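Local coordinates for protein putative trimethylamine methyltransferase (Rhizobium meliloti, PDB 4YYC) that probably transfers methyl groups, as expected for a member of the trimethylamine methyltransferase (MttB) family, at residues 36-48 with 166-178. Sequence-based numbering, arbitrary orientation. Where two conformers were deposited one is given.
Sequences GPGPSLPYIQRRI and KLAYMAPSMHSSG
L41 N donates to P172 O at 2.9 Å, nearly straight at 166°, with the donor tilted 18° from the carbonyl plane. The acceptor belongs to the type I turn A171-M174 that follows helix 158-170.

Water supplies further polar links. Water 1 donates to G38 O and to M170 O, 2.7 Å from each, and accepts from S40 OG, tying the incoming N-terminal chain to a carbonyl of the helix's last turn. K206 NZ is hydrogen-bonded to S40 OG, A168 O and M174 O, and its charge would probably be spread over these acceptors.

Apolar contact is made by proline rings. P37 CG lies 3.9 Å from M170 CB, and P37 CB meets P172 CD; W492 of helix 481-495 packs on P37 and M170.

The H175 imidazole, carried in toward 36-48 by a CG anti to the carbonyl carbon, receives Y43 CA over one face, a CH-pi contact 3.9 Å from the centroid and 18° off the normal. S173 O sits over the opposite face, L41 O lies in plane at the edge, and I44 CG1 approaches CE1 at 4.0 Å. NE2 bonds to Q418 OE1 of helix 404-420. Replacing the imidazole with the methyl of an alanine would probably cost Q418 OE1 this bond and leave a gap under Y43 CA and beside I44 CG1.

Much of the pairing thus rests on backbone groups, water and K206, hence on chain path more than side-chain identity, with H175 the exception.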
loop_
_atom_site.group_PDB
_atom_site.type_symbol
_atom_site.label_atom_id
_atom_site.label_comp_id
_atom_site.label_asym_id
_atom_site.label_seq_id
_atom_site.Cartn_x
_atom_site.Cartn_y
_atom_site.Cartn_z
ATOM N N GLY A 36 10.414 -21.555 -15.996
ATOM C CA GLY A 36 10.353 -20.069 -16.164
ATOM C C GLY A 36 8.992 -19.433 -15.914
ATOM O O GLY A 36 8.069 -20.081 -15.432
ATOM N N PRO A 37 8.851 -18.147 -16.258
ATOM C CA PRO A 37 7.573 -17.472 -16.006
ATOM C C PRO A 37 6.610 -17.647 -17.140
ATOM O O PRO A 37 6.979 -18.129 -18.194
ATOM C CB PRO A 37 7.969 -16.010 -15.940
ATOM C CG PRO A 37 9.198 -15.921 -16.761
ATOM C CD PRO A 37 9.827 -17.262 -16.906
ATOM N N GLY A 38 5.390 -17.186 -16.972
ATOM C CA GLY A 38 4.461 -17.214 -18.099
ATOM C C GLY A 38 4.835 -16.185 -19.163
ATOM O O GLY A 38 5.868 -15.485 -19.042
ATOM N N PRO A 39 3.990 -16.050 -20.192
ATOM C CA PRO A 39 4.210 -15.018 -21.199
ATOM C C PRO A 39 4.097 -13.616 -20.608
ATOM O O PRO A 39 3.447 -13.419 -19.589
ATOM C CB PRO A 39 3.092 -15.237 -22.214
ATOM C CG PRO A 39 2.021 -15.937 -21.446
ATOM C CD PRO A 39 2.696 -16.750 -20.380
ATOM N N SER A 40 4.790 -12.670 -21.226
ATOM C CA SER A 40 4.701 -11.303 -20.789
ATOM C C SER A 40 3.306 -10.735 -21.103
ATOM O O SER A 40 2.745 -11.036 -22.153
ATOM C CB SER A 40 5.809 -10.471 -21.441
ATOM O OG SER A 40 7.007 -10.657 -20.684
ATOM N N LEU A 41 2.798 -9.905 -20.202
ATOM C CA LEU A 41 1.533 -9.193 -20.343
ATOM C C LEU A 41 1.777 -7.810 -20.949
ATOM O O LEU A 41 2.802 -7.193 -20.735
ATOM C CB LEU A 41 0.868 -9.030 -18.974
ATOM C CG LEU A 41 0.572 -10.313 -18.225
ATOM C CD1 LEU A 41 -0.151 -9.987 -16.922
ATOM C CD2 LEU A 41 -0.243 -11.246 -19.093
ATOM N N PRO A 42 0.808 -7.289 -21.711
ATOM C CA PRO A 42 0.956 -5.933 -22.223
ATOM C C PRO A 42 0.722 -4.910 -21.130
ATOM O O PRO A 42 0.361 -5.257 -19.994
ATOM C CB PRO A 42 -0.139 -5.837 -23.272
ATOM C CG PRO A 42 -1.156 -6.729 -22.757
ATOM C CD PRO A 42 -0.465 -7.885 -22.093
ATOM N N TYR A 43 1.000 -3.663 -21.451
ATOM C CA TYR A 43 0.816 -2.556 -20.534
ATOM C C TYR A 43 -0.555 -2.597 -19.862
ATOM O O TYR A 43 -1.535 -3.016 -20.453
ATOM C CB TYR A 43 1.053 -1.209 -21.227
ATOM C CG TYR A 43 0.061 -0.825 -22.262
ATOM C CD1 TYR A 43 0.194 -1.248 -23.577
ATOM C CD2 TYR A 43 -1.065 -0.064 -21.939
ATOM C CE1 TYR A 43 -0.734 -0.896 -24.523
ATOM C CE2 TYR A 43 -2.000 0.279 -22.888
ATOM C CZ TYR A 43 -1.822 -0.140 -24.173
ATOM O OH TYR A 43 -2.749 0.193 -25.147
ATOM N N ILE A 44 -0.586 -2.130 -18.629
ATOM C CA ILE A 44 -1.831 -2.058 -17.869
ATOM C C ILE A 44 -2.764 -0.988 -18.456
ATOM O O ILE A 44 -2.334 0.134 -18.725
ATOM C CB ILE A 44 -1.535 -1.668 -16.397
ATOM C CG1 ILE A 44 -0.793 -2.823 -15.691
ATOM C CG2 ILE A 44 -2.806 -1.294 -15.691
ATOM C CD1 ILE A 44 -0.109 -2.398 -14.446
ATOM N N GLN A 45 -4.044 -1.346 -18.603
ATOM C CA GLN A 45 -5.086 -0.369 -18.895
ATOM C C GLN A 45 -5.949 -0.318 -17.645
ATOM O O GLN A 45 -6.714 -1.247 -17.387
ATOM C CB GLN A 45 -5.931 -0.775 -20.099
ATOM C CG GLN A 45 -5.128 -0.717 -21.356
ATOM C CD GLN A 45 -5.913 -1.109 -22.577
ATOM O OE1 GLN A 45 -7.072 -0.689 -22.759
ATOM N NE2 GLN A 45 -5.286 -1.877 -23.455
ATOM N N ARG A 46 -5.828 0.755 -16.869
ATOM C CA ARG A 46 -6.557 0.861 -15.602
ATOM C C ARG A 46 -8.040 1.015 -15.781
ATOM O O ARG A 46 -8.470 1.853 -16.580
ATOM C CB ARG A 46 -6.034 2.047 -14.753
ATOM C CG ARG A 46 -4.708 1.777 -14.063
ATOM C CD ARG A 46 -4.153 3.023 -13.398
ATOM N NE ARG A 46 -3.441 3.862 -14.377
ATOM C CZ ARG A 46 -3.877 5.003 -14.920
ATOM N NH1 ARG A 46 -3.106 5.601 -15.794
ATOM N NH2 ARG A 46 -5.051 5.550 -14.608
ATOM N N ARG A 47 -8.807 0.165 -15.087
ATOM C CA ARG A 47 -10.270 0.250 -15.056
ATOM C C ARG A 47 -10.704 0.882 -13.746
ATOM O O ARG A 47 -11.864 1.252 -13.588
ATOM C CB ARG A 47 -10.910 -1.131 -15.197
ATOM C CG ARG A 47 -10.462 -1.954 -16.394
ATOM C CD ARG A 47 -10.631 -1.216 -17.695
ATOM N NE ARG A 47 -10.343 -2.095 -18.822
ATOM C CZ ARG A 47 -9.882 -1.673 -19.990
ATOM N NH1 ARG A 47 -9.643 -2.544 -20.952
ATOM N NH2 ARG A 47 -9.659 -0.382 -20.188
ATOM N N ILE A 48 -9.781 0.987 -12.803
ATOM C CA ILE A 48 -10.005 1.581 -11.513
ATOM C C ILE A 48 -9.760 3.090 -11.599
ATOM O O ILE A 48 -9.136 3.578 -12.559
ATOM C CB ILE A 48 -9.107 0.940 -10.415
ATOM C CG1 ILE A 48 -7.631 1.040 -10.771
ATOM C CG2 ILE A 48 -9.469 -0.529 -10.250
ATOM C CD1 ILE A 48 -6.749 0.573 -9.607
ATOM N N LYS A 166 17.719 -9.313 -19.045
ATOM C CA LYS A 166 17.108 -10.625 -19.172
ATOM C C LYS A 166 15.929 -10.817 -18.212
ATOM O O LYS A 166 14.870 -11.287 -18.606
ATOM C CB LYS A 166 18.141 -11.743 -18.966
ATOM C CG LYS A 166 19.258 -11.791 -20.021
ATOM C CD LYS A 166 20.262 -12.870 -19.643
ATOM C CE LYS A 166 21.311 -13.039 -20.715
ATOM N NZ LYS A 166 22.377 -14.006 -20.377
ATOM N N LEU A 167 16.124 -10.449 -16.933
ATOM C CA LEU A 167 15.055 -10.621 -15.958
ATOM C C LEU A 167 13.865 -9.731 -16.248
ATOM O O LEU A 167 12.706 -10.150 -16.059
ATOM C CB LEU A 167 15.586 -10.332 -14.551
ATOM C CG LEU A 167 16.644 -11.321 -14.011
ATOM C CD1 LEU A 167 17.116 -10.792 -12.674
ATOM C CD2 LEU A 167 16.130 -12.725 -13.842
ATOM N N ALA A 168 14.129 -8.529 -16.757
ATOM C CA ALA A 168 13.055 -7.637 -17.160
ATOM C C ALA A 168 12.285 -8.169 -18.381
ATOM O O ALA A 168 11.057 -8.024 -18.449
ATOM C CB ALA A 168 13.592 -6.251 -17.482
ATOM N N TYR A 169 13.002 -8.795 -19.316
ATOM C CA TYR A 169 12.376 -9.439 -20.477
ATOM C C TYR A 169 11.437 -10.560 -20.023
ATOM O O TYR A 169 10.341 -10.711 -20.541
ATOM C CB TYR A 169 13.463 -9.960 -21.429
ATOM C CG TYR A 169 12.937 -10.828 -22.520
ATOM C CD1 TYR A 169 12.243 -10.283 -23.581
ATOM C CD2 TYR A 169 13.073 -12.221 -22.453
ATOM C CE1 TYR A 169 11.770 -11.080 -24.608
ATOM C CE2 TYR A 169 12.597 -13.029 -23.479
ATOM C CZ TYR A 169 11.945 -12.450 -24.539
ATOM O OH TYR A 169 11.446 -13.224 -25.548
HETATM N N MSE A 170 11.872 -11.343 -19.034
HETATM C CA MSE A 170 11.105 -12.480 -18.559
HETATM C C MSE A 170 9.991 -12.104 -17.605
HETATM O O MSE A 170 8.968 -12.790 -17.590
HETATM C CB MSE A 170 12.016 -13.493 -17.909
HETATM C CG MSE A 170 12.909 -14.140 -18.942
HETATM SE SE MSE A 170 14.110 -15.503 -18.176
HETATM C CE MSE A 170 15.438 -14.403 -17.311
ATOM N N ALA A 171 10.159 -11.075 -16.783
ATOM C CA ALA A 171 9.161 -10.687 -15.759
ATOM C C ALA A 171 7.838 -10.348 -16.485
ATOM O O ALA A 171 7.804 -9.420 -17.300
ATOM C CB ALA A 171 9.627 -9.488 -15.004
ATOM N N PRO A 172 6.734 -11.043 -16.150
ATOM C CA PRO A 172 5.555 -10.874 -17.011
ATOM C C PRO A 172 4.916 -9.480 -16.947
ATOM O O PRO A 172 4.325 -9.044 -17.935
ATOM C CB PRO A 172 4.555 -11.907 -16.489
ATOM C CG PRO A 172 5.334 -12.844 -15.693
ATOM C CD PRO A 172 6.652 -12.249 -15.319
ATOM N N SER A 173 5.034 -8.773 -15.826
ATOM C CA SER A 173 4.444 -7.436 -15.725
ATOM C C SER A 173 5.467 -6.333 -15.805
ATOM O O SER A 173 5.153 -5.185 -15.520
ATOM C CB SER A 173 3.524 -7.289 -14.489
ATOM O OG SER A 173 2.318 -8.011 -14.646
HETATM N N MSE A 174 6.687 -6.639 -16.251
HETATM C CA MSE A 174 7.679 -5.578 -16.554
HETATM C C MSE A 174 7.448 -5.214 -17.988
HETATM O O MSE A 174 7.750 -5.996 -18.885
HETATM C CB MSE A 174 9.092 -6.075 -16.251
HETATM C CG MSE A 174 10.141 -4.993 -16.333
HETATM SE SE MSE A 174 9.731 -3.538 -15.065
HETATM C CE MSE A 174 10.391 -4.416 -13.564
ATOM N N HIS A 175 6.913 -4.035 -18.272
ATOM C CA HIS A 175 6.509 -3.728 -19.637
ATOM C C HIS A 175 7.623 -3.108 -20.458
ATOM O O HIS A 175 7.572 -3.193 -21.678
ATOM C CB HIS A 175 5.305 -2.814 -19.631
ATOM C CG HIS A 175 4.222 -3.308 -18.706
ATOM N ND1 HIS A 175 3.890 -2.654 -17.548
ATOM C CD2 HIS A 175 3.434 -4.408 -18.757
ATOM C CE1 HIS A 175 2.934 -3.321 -16.924
ATOM N NE2 HIS A 175 2.648 -4.396 -17.637
ATOM N N SER A 176 8.557 -2.455 -19.804
ATOM C CA SER A 176 9.721 -1.845 -20.470
ATOM C C SER A 176 10.986 -2.519 -20.016
ATOM O O SER A 176 11.101 -2.905 -18.858
ATOM C CB SER A 176 9.796 -0.386 -20.074
ATOM O OG SER A 176 10.999 0.249 -20.482
ATOM N N SER A 177 11.955 -2.554 -20.915
ATOM C CA SER A 177 13.315 -3.022 -20.629
ATOM C C SER A 177 14.080 -2.066 -19.736
ATOM O O SER A 177 15.021 -2.459 -19.051
ATOM C CB SER A 177 14.084 -3.207 -21.926
ATOM O OG SER A 177 15.212 -4.032 -21.777
ATOM N N GLY A 178 13.693 -0.810 -19.732
ATOM C CA GLY A 178 14.382 0.206 -18.934
ATOM C C GLY A 178 15.554 0.883 -19.659
ATOM O O GLY A 178 15.620 0.904 -20.871
HETATM O O HOH W 1 7.588 -13.468 -19.769
HETATM O O HOH W 2 5.503 -7.280 -20.316
#